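Side-chain contacts in oligogalacturonate lyase (Vibrio parahaemolyticus RIMD 2210633, PDB 3C5M), which probably cleaves oligogalacturonides as a manganese-binding lyase built on a seven-bladed beta-propeller: residues D5-N10 / N61-N66; L50-D55 / Q70-L75; E181-D186 / S201-C206. All coordinates share one frame; numbering follows the deposited sequence.

Contact 1 (D5-N10 / N61-N66); sequences DVITLN and NYYLLN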
loop_
_atom_site.group_PDB
_atom_site.type_symbol
_atom_site.label_atom_id
_atom_site.label_comp_id
_atom_site.label_asym_id
_atom_site.label_seq_id
_atom_site.Cartn_x
_atom_site.Cartn_y
_atom_site.Cartn_z
ATOM N N ASP A 5 -15.669 -21.576 1.177
ATOM C CA ASP A 5 -15.320 -22.472 0.080
ATOM C C ASP A 5 -13.818 -22.517 -0.154
ATOM O O ASP A 5 -13.079 -21.613 0.242
ATOM C CB ASP A 5 -16.009 -22.052 -1.222
ATOM C CG ASP A 5 -17.514 -22.176 -1.150
ATOM O OD1 ASP A 5 -18.012 -23.018 -0.366
ATOM O OD2 ASP A 5 -18.198 -21.440 -1.890
ATOM N N VAL A 6 -13.376 -23.579 -0.816
ATOM C CA VAL A 6 -11.968 -23.768 -1.107
ATOM C C VAL A 6 -11.748 -23.933 -2.598
ATOM O O VAL A 6 -12.576 -24.520 -3.290
ATOM C CB VAL A 6 -11.441 -25.012 -0.405
ATOM C CG1 VAL A 6 -9.968 -25.194 -0.709
ATOM C CG2 VAL A 6 -11.680 -24.892 1.079
ATOM N N ILE A 7 -10.639 -23.401 -3.097
ATOM C CA ILE A 7 -10.325 -23.530 -4.514
ATOM C C ILE A 7 -8.890 -23.996 -4.677
ATOM O O ILE A 7 -7.981 -23.476 -4.035
ATOM C CB ILE A 7 -10.511 -22.194 -5.276
ATOM C CG1 ILE A 7 -9.726 -21.082 -4.589
ATOM C CG2 ILE A 7 -11.979 -21.831 -5.348
ATOM C CD1 ILE A 7 -9.872 -19.748 -5.290
ATOM N N THR A 8 -8.694 -25.000 -5.518
ATOM C CA THR A 8 -7.356 -25.514 -5.753
ATOM C C THR A 8 -6.756 -24.824 -6.981
ATOM O O THR A 8 -7.340 -24.844 -8.061
ATOM C CB THR A 8 -7.398 -27.033 -5.940
ATOM O OG1 THR A 8 -7.900 -27.635 -4.736
ATOM C CG2 THR A 8 -6.009 -27.571 -6.226
ATOM N N LEU A 9 -5.593 -24.203 -6.803
ATOM C CA LEU A 9 -4.927 -23.469 -7.878
ATOM C C LEU A 9 -3.730 -24.198 -8.459
ATOM O O LEU A 9 -3.199 -25.125 -7.849
ATOM C CB LEU A 9 -4.465 -22.098 -7.364
ATOM C CG LEU A 9 -5.516 -21.225 -6.680
ATOM C CD1 LEU A 9 -4.861 -19.964 -6.161
ATOM C CD2 LEU A 9 -6.630 -20.888 -7.664
ATOM N N ASN A 10 -3.309 -23.758 -9.644
ATOM C CA ASN A 10 -2.154 -24.328 -10.345
ATOM C C ASN A 10 -1.050 -23.285 -10.400
ATOM O O ASN A 10 -1.279 -22.168 -10.862
ATOM C CB ASN A 10 -2.545 -24.719 -11.773
ATOM C CG ASN A 10 -3.204 -26.079 -11.841
ATOM O OD1 ASN A 10 -3.925 -26.480 -10.924
ATOM N ND2 ASN A 10 -2.971 -26.794 -12.930
ATOM N N ASN A 61 -13.751 -10.509 -3.933
ATOM C CA ASN A 61 -13.673 -10.881 -2.499
ATOM C C ASN A 61 -12.254 -11.247 -2.031
ATOM O O ASN A 61 -11.351 -11.377 -2.843
ATOM C CB ASN A 61 -14.555 -12.095 -2.206
ATOM C CG ASN A 61 -16.019 -11.836 -2.481
ATOM O OD1 ASN A 61 -16.583 -10.845 -1.999
ATOM N ND2 ASN A 61 -16.653 -12.733 -3.251
ATOM N N TYR A 62 -12.075 -11.456 -0.727
ATOM C CA TYR A 62 -10.774 -11.811 -0.162
ATOM C C TYR A 62 -10.542 -13.306 -0.027
ATOM O O TYR A 62 -11.435 -14.069 0.379
ATOM C CB TYR A 62 -10.610 -11.193 1.223
ATOM C CG TYR A 62 -10.151 -9.766 1.209
ATOM C CD1 TYR A 62 -8.829 -9.445 0.912
ATOM C CD2 TYR A 62 -11.030 -8.740 1.493
ATOM C CE1 TYR A 62 -8.396 -8.133 0.904
ATOM C CE2 TYR A 62 -10.614 -7.435 1.489
ATOM C CZ TYR A 62 -9.298 -7.129 1.201
ATOM O OH TYR A 62 -8.878 -5.819 1.270
ATOM N N TYR A 63 -9.327 -13.731 -0.344
ATOM C CA TYR A 63 -8.985 -15.147 -0.221
ATOM C C TYR A 63 -7.697 -15.278 0.588
ATOM O O TYR A 63 -6.971 -14.306 0.768
ATOM C CB TYR A 63 -8.810 -15.765 -1.618
ATOM C CG TYR A 63 -10.116 -15.922 -2.398
ATOM C CD1 TYR A 63 -10.791 -17.145 -2.432
ATOM C CD2 TYR A 63 -10.702 -14.825 -3.050
ATOM C CE1 TYR A 63 -12.017 -17.275 -3.092
ATOM C CE2 TYR A 63 -11.931 -14.939 -3.708
ATOM C CZ TYR A 63 -12.583 -16.168 -3.724
ATOM O OH TYR A 63 -13.807 -16.280 -4.349
ATOM N N LEU A 64 -7.452 -16.469 1.120
ATOM C CA LEU A 64 -6.228 -16.739 1.857
ATOM C C LEU A 64 -5.656 -17.925 1.105
ATOM O O LEU A 64 -6.266 -18.987 1.075
ATOM C CB LEU A 64 -6.497 -17.145 3.310
ATOM C CG LEU A 64 -5.210 -17.267 4.143
ATOM C CD1 LEU A 64 -4.638 -15.879 4.358
ATOM C CD2 LEU A 64 -5.490 -17.940 5.473
ATOM N N LEU A 65 -4.508 -17.726 0.473
ATOM C CA LEU A 65 -3.859 -18.770 -0.297
ATOM C C LEU A 65 -2.800 -19.462 0.531
ATOM O O LEU A 65 -2.018 -18.812 1.228
ATOM C CB LEU A 65 -3.209 -18.175 -1.551
ATOM C CG LEU A 65 -2.397 -19.131 -2.432
ATOM C CD1 LEU A 65 -3.292 -20.243 -2.936
ATOM C CD2 LEU A 65 -1.780 -18.374 -3.613
ATOM N N ASN A 66 -2.785 -20.788 0.447
ATOM C CA ASN A 66 -1.809 -21.614 1.148
ATOM C C ASN A 66 -0.725 -21.925 0.104
ATOM O O ASN A 66 -0.892 -22.803 -0.736
ATOM C CB ASN A 66 -2.488 -22.903 1.630
ATOM C CG ASN A 66 -1.676 -23.650 2.690
ATOM O OD1 ASN A 66 -2.229 -24.446 3.449
ATOM N ND2 ASN A 66 -0.365 -23.407 2.737
#

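Contact 2 (L50-D55 / Q70-L75); sequences LLFAGD and QQAVQL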
loop_
_atom_site.group_PDB
_atom_site.type_symbol
_atom_site.label_atom_id
_atom_site.label_comp_id
_atom_site.label_asym_id
_atom_site.label_seq_id
_atom_site.Cartn_x
_atom_site.Cartn_y
_atom_site.Cartn_z
ATOM N N LEU A 50 -1.044 -16.424 2.120
ATOM C CA LEU A 50 -1.089 -15.141 1.440
ATOM C C LEU A 50 -2.509 -14.620 1.342
ATOM O O LEU A 50 -3.438 -15.364 1.045
ATOM C CB LEU A 50 -0.505 -15.262 0.031
ATOM C CG LEU A 50 -0.711 -14.066 -0.908
ATOM C CD1 LEU A 50 0.102 -12.838 -0.477
ATOM C CD2 LEU A 50 -0.315 -14.498 -2.291
ATOM N N LEU A 51 -2.681 -13.330 1.591
ATOM C CA LEU A 51 -3.996 -12.722 1.507
ATOM C C LEU A 51 -4.062 -12.023 0.156
ATOM O O LEU A 51 -3.109 -11.358 -0.241
ATOM C CB LEU A 51 -4.160 -11.716 2.649
ATOM C CG LEU A 51 -5.428 -10.875 2.735
ATOM C CD1 LEU A 51 -6.622 -11.738 3.129
ATOM C CD2 LEU A 51 -5.204 -9.750 3.747
ATOM N N PHE A 52 -5.178 -12.178 -0.555
ATOM C CA PHE A 52 -5.350 -11.543 -1.873
ATOM C C PHE A 52 -6.825 -11.498 -2.260
ATOM O O PHE A 52 -7.669 -12.008 -1.536
ATOM C CB PHE A 52 -4.535 -12.301 -2.939
ATOM C CG PHE A 52 -5.152 -13.611 -3.376
ATOM C CD1 PHE A 52 -5.952 -13.677 -4.521
ATOM C CD2 PHE A 52 -4.947 -14.773 -2.639
ATOM C CE1 PHE A 52 -6.539 -14.882 -4.923
ATOM C CE2 PHE A 52 -5.532 -15.986 -3.029
ATOM C CZ PHE A 52 -6.329 -16.038 -4.174
ATOM N N ALA A 53 -7.132 -10.890 -3.398
ATOM C CA ALA A 53 -8.511 -10.782 -3.852
ATOM C C ALA A 53 -8.703 -11.392 -5.241
ATOM O O ALA A 53 -7.772 -11.395 -6.059
ATOM C CB ALA A 53 -8.928 -9.322 -3.875
ATOM N N GLY A 54 -9.908 -11.898 -5.503
ATOM C CA GLY A 54 -10.211 -12.486 -6.802
ATOM C C GLY A 54 -11.705 -12.562 -7.045
ATOM O O GLY A 54 -12.491 -12.382 -6.106
ATOM N N ASP A 55 -12.110 -12.837 -8.285
ATOM C CA ASP A 55 -13.538 -12.927 -8.619
ATOM C C ASP A 55 -14.087 -14.342 -8.736
ATOM O O ASP A 55 -15.119 -14.549 -9.363
ATOM C CB ASP A 55 -13.819 -12.180 -9.920
ATOM C CG ASP A 55 -13.414 -10.719 -9.851
ATOM O OD1 ASP A 55 -13.663 -9.965 -10.824
ATOM O OD2 ASP A 55 -12.842 -10.324 -8.815
ATOM N N GLN A 70 -1.472 -24.915 -2.306
ATOM C CA GLN A 70 -2.042 -24.369 -3.509
ATOM C C GLN A 70 -3.545 -24.270 -3.414
ATOM O O GLN A 70 -4.225 -24.197 -4.430
ATOM C CB GLN A 70 -1.630 -25.198 -4.715
ATOM C CG GLN A 70 -0.146 -25.093 -4.968
ATOM C CD GLN A 70 0.263 -25.658 -6.294
ATOM O OE1 GLN A 70 1.410 -25.538 -6.689
ATOM N NE2 GLN A 70 -0.676 -26.274 -6.993
ATOM N N GLN A 71 -4.062 -24.265 -2.187
ATOM C CA GLN A 71 -5.503 -24.141 -1.964
ATOM C C GLN A 71 -5.819 -22.802 -1.319
ATOM O O GLN A 71 -5.113 -22.346 -0.424
ATOM C CB GLN A 71 -6.010 -25.278 -1.085
ATOM C CG GLN A 71 -5.848 -26.619 -1.748
ATOM C CD GLN A 71 -6.437 -27.734 -0.933
ATOM O OE1 GLN A 71 -6.270 -27.774 0.290
ATOM N NE2 GLN A 71 -7.126 -28.662 -1.603
ATOM N N ALA A 72 -6.876 -22.164 -1.792
ATOM C CA ALA A 72 -7.279 -20.874 -1.271
ATOM C C ALA A 72 -8.687 -20.964 -0.720
ATOM O O ALA A 72 -9.564 -21.585 -1.324
ATOM C CB ALA A 72 -7.224 -19.836 -2.379
ATOM N N VAL A 73 -8.911 -20.340 0.426
ATOM C CA VAL A 73 -10.235 -20.353 1.029
ATOM C C VAL A 73 -10.850 -18.963 0.902
ATOM O O VAL A 73 -10.157 -17.954 1.019
ATOM C CB VAL A 73 -10.159 -20.781 2.515
ATOM C CG1 VAL A 73 -9.124 -19.950 3.255
ATOM C CG2 VAL A 73 -11.520 -20.618 3.165
ATOM N N GLN A 74 -12.149 -18.921 0.637
ATOM C CA GLN A 74 -12.835 -17.652 0.502
ATOM C C GLN A 74 -13.046 -17.066 1.894
ATOM O O GLN A 74 -13.677 -17.679 2.749
ATOM C CB GLN A 74 -14.180 -17.842 -0.201
ATOM C CG GLN A 74 -14.659 -16.626 -0.982
ATOM C CD GLN A 74 -16.057 -16.810 -1.567
ATOM O OE1 GLN A 74 -16.398 -17.881 -2.098
ATOM N NE2 GLN A 74 -16.875 -15.761 -1.478
ATOM N N LEU A 75 -12.500 -15.872 2.111
ATOM C CA LEU A 75 -12.585 -15.175 3.390
ATOM C C LEU A 75 -13.857 -14.365 3.535
ATOM O O LEU A 75 -14.508 -14.405 4.581
ATOM C CB LEU A 75 -11.373 -14.248 3.547
ATOM C CG LEU A 75 -10.162 -14.784 4.297
ATOM C CD1 LEU A 75 -10.028 -16.279 4.111
ATOM C CD2 LEU A 75 -8.925 -14.052 3.838
#

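Contact 3 (E181-D186 / S201-C206); sequences EVIHQD and STVGFC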
loop_
_atom_site.group_PDB
_atom_site.type_symbol
_atom_site.label_atom_id
_atom_site.label_comp_id
_atom_site.label_asym_id
_atom_site.label_seq_id
_atom_site.Cartn_x
_atom_site.Cartn_y
_atom_site.Cartn_z
ATOM N N GLU A 181 -11.251 8.368 18.532
ATOM C CA GLU A 181 -10.617 9.479 19.216
ATOM C C GLU A 181 -9.942 10.382 18.191
ATOM O O GLU A 181 -8.924 10.012 17.614
ATOM C CB GLU A 181 -9.586 8.932 20.190
ATOM C CG GLU A 181 -9.035 9.956 21.135
ATOM C CD GLU A 181 -7.922 9.393 21.981
ATOM O OE1 GLU A 181 -6.787 9.265 21.466
ATOM O OE2 GLU A 181 -8.184 9.061 23.159
ATOM N N VAL A 182 -10.507 11.559 17.955
ATOM C CA VAL A 182 -9.927 12.479 16.979
ATOM C C VAL A 182 -8.570 12.977 17.470
ATOM O O VAL A 182 -8.508 13.739 18.427
ATOM C CB VAL A 182 -10.844 13.698 16.744
ATOM C CG1 VAL A 182 -10.220 14.623 15.722
ATOM C CG2 VAL A 182 -12.205 13.240 16.265
ATOM N N ILE A 183 -7.483 12.559 16.823
ATOM C CA ILE A 183 -6.158 12.999 17.257
ATOM C C ILE A 183 -5.661 14.230 16.517
ATOM O O ILE A 183 -4.625 14.787 16.865
ATOM C CB ILE A 183 -5.086 11.889 17.112
ATOM C CG1 ILE A 183 -4.877 11.536 15.652
ATOM C CG2 ILE A 183 -5.505 10.643 17.878
ATOM C CD1 ILE A 183 -3.953 10.349 15.469
ATOM N N HIS A 184 -6.403 14.652 15.501
ATOM C CA HIS A 184 -6.028 15.824 14.723
ATOM C C HIS A 184 -7.099 16.174 13.704
ATOM O O HIS A 184 -7.543 15.314 12.962
ATOM C CB HIS A 184 -4.706 15.590 13.985
ATOM C CG HIS A 184 -4.276 16.756 13.151
ATOM N ND1 HIS A 184 -3.849 17.945 13.701
ATOM C CD2 HIS A 184 -4.295 16.948 11.812
ATOM C CE1 HIS A 184 -3.632 18.821 12.737
ATOM N NE2 HIS A 184 -3.896 18.241 11.581
ATOM N N GLN A 185 -7.514 17.435 13.666
ATOM C CA GLN A 185 -8.520 17.868 12.706
ATOM C C GLN A 185 -7.967 19.069 11.965
ATOM O O GLN A 185 -6.959 19.636 12.381
ATOM C CB GLN A 185 -9.815 18.235 13.422
ATOM C CG GLN A 185 -10.991 18.389 12.488
ATOM C CD GLN A 185 -12.307 18.024 13.158
ATOM O OE1 GLN A 185 -12.396 17.028 13.883
ATOM N NE2 GLN A 185 -13.336 18.816 12.910
ATOM N N ASP A 186 -8.612 19.468 10.877
ATOM C CA ASP A 186 -8.104 20.607 10.113
ATOM C C ASP A 186 -8.981 20.888 8.895
ATOM O O ASP A 186 -9.628 19.988 8.356
ATOM C CB ASP A 186 -6.660 20.324 9.665
ATOM C CG ASP A 186 -5.923 21.570 9.209
ATOM O OD1 ASP A 186 -4.729 21.450 8.832
ATOM O OD2 ASP A 186 -6.533 22.662 9.228
ATOM N N SER A 201 3.407 6.065 19.468
ATOM C CA SER A 201 3.531 7.478 19.769
ATOM C C SER A 201 3.408 8.370 18.537
ATOM O O SER A 201 2.720 9.396 18.561
ATOM C CB SER A 201 4.878 7.744 20.427
ATOM O OG SER A 201 5.166 9.131 20.411
ATOM N N THR A 202 4.085 7.957 17.469
ATOM C CA THR A 202 4.133 8.689 16.204
ATOM C C THR A 202 3.142 8.210 15.139
ATOM O O THR A 202 2.997 7.019 14.918
ATOM C CB THR A 202 5.538 8.590 15.611
ATOM O OG1 THR A 202 6.501 8.809 16.649
ATOM C CG2 THR A 202 5.725 9.620 14.509
ATOM N N VAL A 203 2.495 9.151 14.463
ATOM C CA VAL A 203 1.523 8.840 13.417
ATOM C C VAL A 203 1.732 9.783 12.231
ATOM O O VAL A 203 1.435 10.966 12.326
ATOM C CB VAL A 203 0.075 9.020 13.936
ATOM C CG1 VAL A 203 -0.919 8.720 12.836
ATOM C CG2 VAL A 203 -0.172 8.119 15.140
ATOM N N GLY A 204 2.242 9.270 11.118
ATOM C CA GLY A 204 2.465 10.131 9.970
ATOM C C GLY A 204 1.255 10.260 9.063
ATOM O O GLY A 204 0.561 9.279 8.806
ATOM N N PHE A 205 0.987 11.475 8.593
ATOM C CA PHE A 205 -0.132 11.736 7.687
ATOM C C PHE A 205 0.369 12.745 6.681
ATOM O O PHE A 205 1.562 13.025 6.643
ATOM C CB PHE A 205 -1.359 12.273 8.438
ATOM C CG PHE A 205 -1.205 13.672 8.967
ATOM C CD1 PHE A 205 -1.796 14.749 8.313
ATOM C CD2 PHE A 205 -0.483 13.912 10.134
ATOM C CE1 PHE A 205 -1.672 16.042 8.815
ATOM C CE2 PHE A 205 -0.353 15.204 10.642
ATOM C CZ PHE A 205 -0.948 16.272 9.984
ATOM N N CYS A 206 -0.514 13.305 5.868
ATOM C CA CYS A 206 -0.054 14.257 4.870
ATOM C C CYS A 206 -1.169 15.107 4.315
ATOM O O CYS A 206 -2.342 14.821 4.526
ATOM C CB CYS A 206 0.553 13.508 3.700
ATOM S SG CYS A 206 -0.739 12.751 2.653
#

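Contact 1 (D5-N10 / N61-N66)
Ile7 and Tyr63 meet over strand 71-74, which lies between the two segments in the sheet, and Leu9 and Leu65 do the same further along. In Ile7, CG1 sits between the backbone N and the carbonyl carbon (chi1 53°), and the extended second torsion then carries CD1 out to the tyrosine. There the methyl lies 3.9 Å from Tyr63 CE1, with CD1 of the same ring next nearest, so it rests beside one side of the phenol at an oblique slant. The two side chains run at about a right angle to each other. Tyr63 is also met by Phe56, edge-to-face, and Ile7 touches that same phenylalanine.

The leucines touch through single methyls: Leu9 CD1 is 3.6 Å from Leu65 CD1. Leu65 starts out pointing past the other segment, but a trans first torsion (chi1 176°) swings its end back toward Leu9. Leu65 also packs on Phe52, its CB lying against that ring.

The backbone of strand 71-74 bonds to Ile7 through Ala72. The chemistry across the contact is wholly apolar, methyl against methyl and methyl against ring, which implies shape-dependent hydrophobic burial with little directional preference.

Contact 2 (L50-D55 / Q70-L75)
Leu51 leaves the backbone aimed past the other segment, and its chi1 of 176° sends CG away from the main-chain N so that the CD1 methyl arrives at Leu75. Phe52, the next residue, takes the other course: a chi1 of 76° folds the side chain in over its own backbone, and the ring is thereby brought round to Ala72. As consecutive strand residues, Leu51 and Phe52 work on opposite faces of the sheet, so the contact comes in two halves with the strand 61-66 backbone running between them.

On one face, Leu51 CD1 lies 3.3 Å from Leu75 CD2. The two branched ends approach at a slant, each offering one methyl to the other. At this resolution the closeness of the methyls, like the unstaggered first torsion modelled for Leu75, should not be pressed.

On the other face, Phe52 presents the rim of its ring. The CE2 atom is 4.3 Å from Ala72 CB, and that methyl sits near the ring plane, at the edge. The small alanine leaves the ring rim as the group that does the reaching, and Leu65 packs against Phe52 as well.

Strand 61-66 lies between the two segments in the sheet, with Phe52 paired to Tyr63 through backbone hydrogen bonds and Leu75 to Tyr62. Beyond Ala72 comes Ile7 of strand 6-8, whereas on the leucine face Phe95 of strand 94-99, in the following sheet, packs on both Leu51 and Leu75.

Contact 3 (E181-D186 / S201-C206)
His184 and Phe205 meet ring against ring at a slant that is neither a stack nor an edge-to-face pair. Their planes are inclined by 38°, and the ring centroids are 5.1 Å apart. The imidazole meets the phenyl through its CD2 and NE2 atoms: CD2 lies 3.9 Å from Phe205 CZ, and NE2 approaches the same carbon just as closely, with Phe205 CE1 the next neighbour of both. It is therefore the tip region of the phenyl, at CZ and CE1, that takes up the imidazole. Taken as whole side chains, the two run at about a right angle.

Each ring is delivered by a different first torsion. His184 reaches straight out from its strand (chi1 179°), while the phenyl of Phe205 stands over its own main chain (chi1 70°). Around the phenyl, Trp219 brings a further ring at a shallow angle, and Leu170 and Leu190 add aliphatic contacts; Leu190 also touches His184.

The second pair is aliphatic and looser. Ile183 extends its CD1 methyl toward Val203, reaching CG1 at 4.3 Å.

That two consecutive residues, Ile183 and His184, both address strand 202-207 follows from a classic beta bulge: both sit opposite Leu170 on the adjoining strand 168-174, where regular alternation would have sent one of them to the opposite face. Strand 180-186 is an edge strand of its four-stranded antiparallel sheet, and strand 202-207 is the second of the next sheet along the chain. Side chains packed between the facing surfaces of successive sheets in this way are characteristic of neighbouring blades in a beta-propeller.

In the fold
Contacts 1 and 2 share one antiparallel sheet, and their centres are only 3 Å apart. Across it the strands run 6-8, 71-74, 61-66, 49-54, 33-34, so each contact skips one strand, and along the chain their segments alternate. Contact 3 comes later in the sequence, on the opposite side of the chain's centre, about 36 Å from contact 1 and 33 Å from contact 2, centre to centre, and joins two successive sheets. Contacts 1 and 2 thus lie within one propeller blade, whereas contact 3 spans two neighbouring blades. Manganese is held elsewhere, by His287, Gln350, His353 and His355; the Phe52 side chain comes within about 11 Å of that of His355.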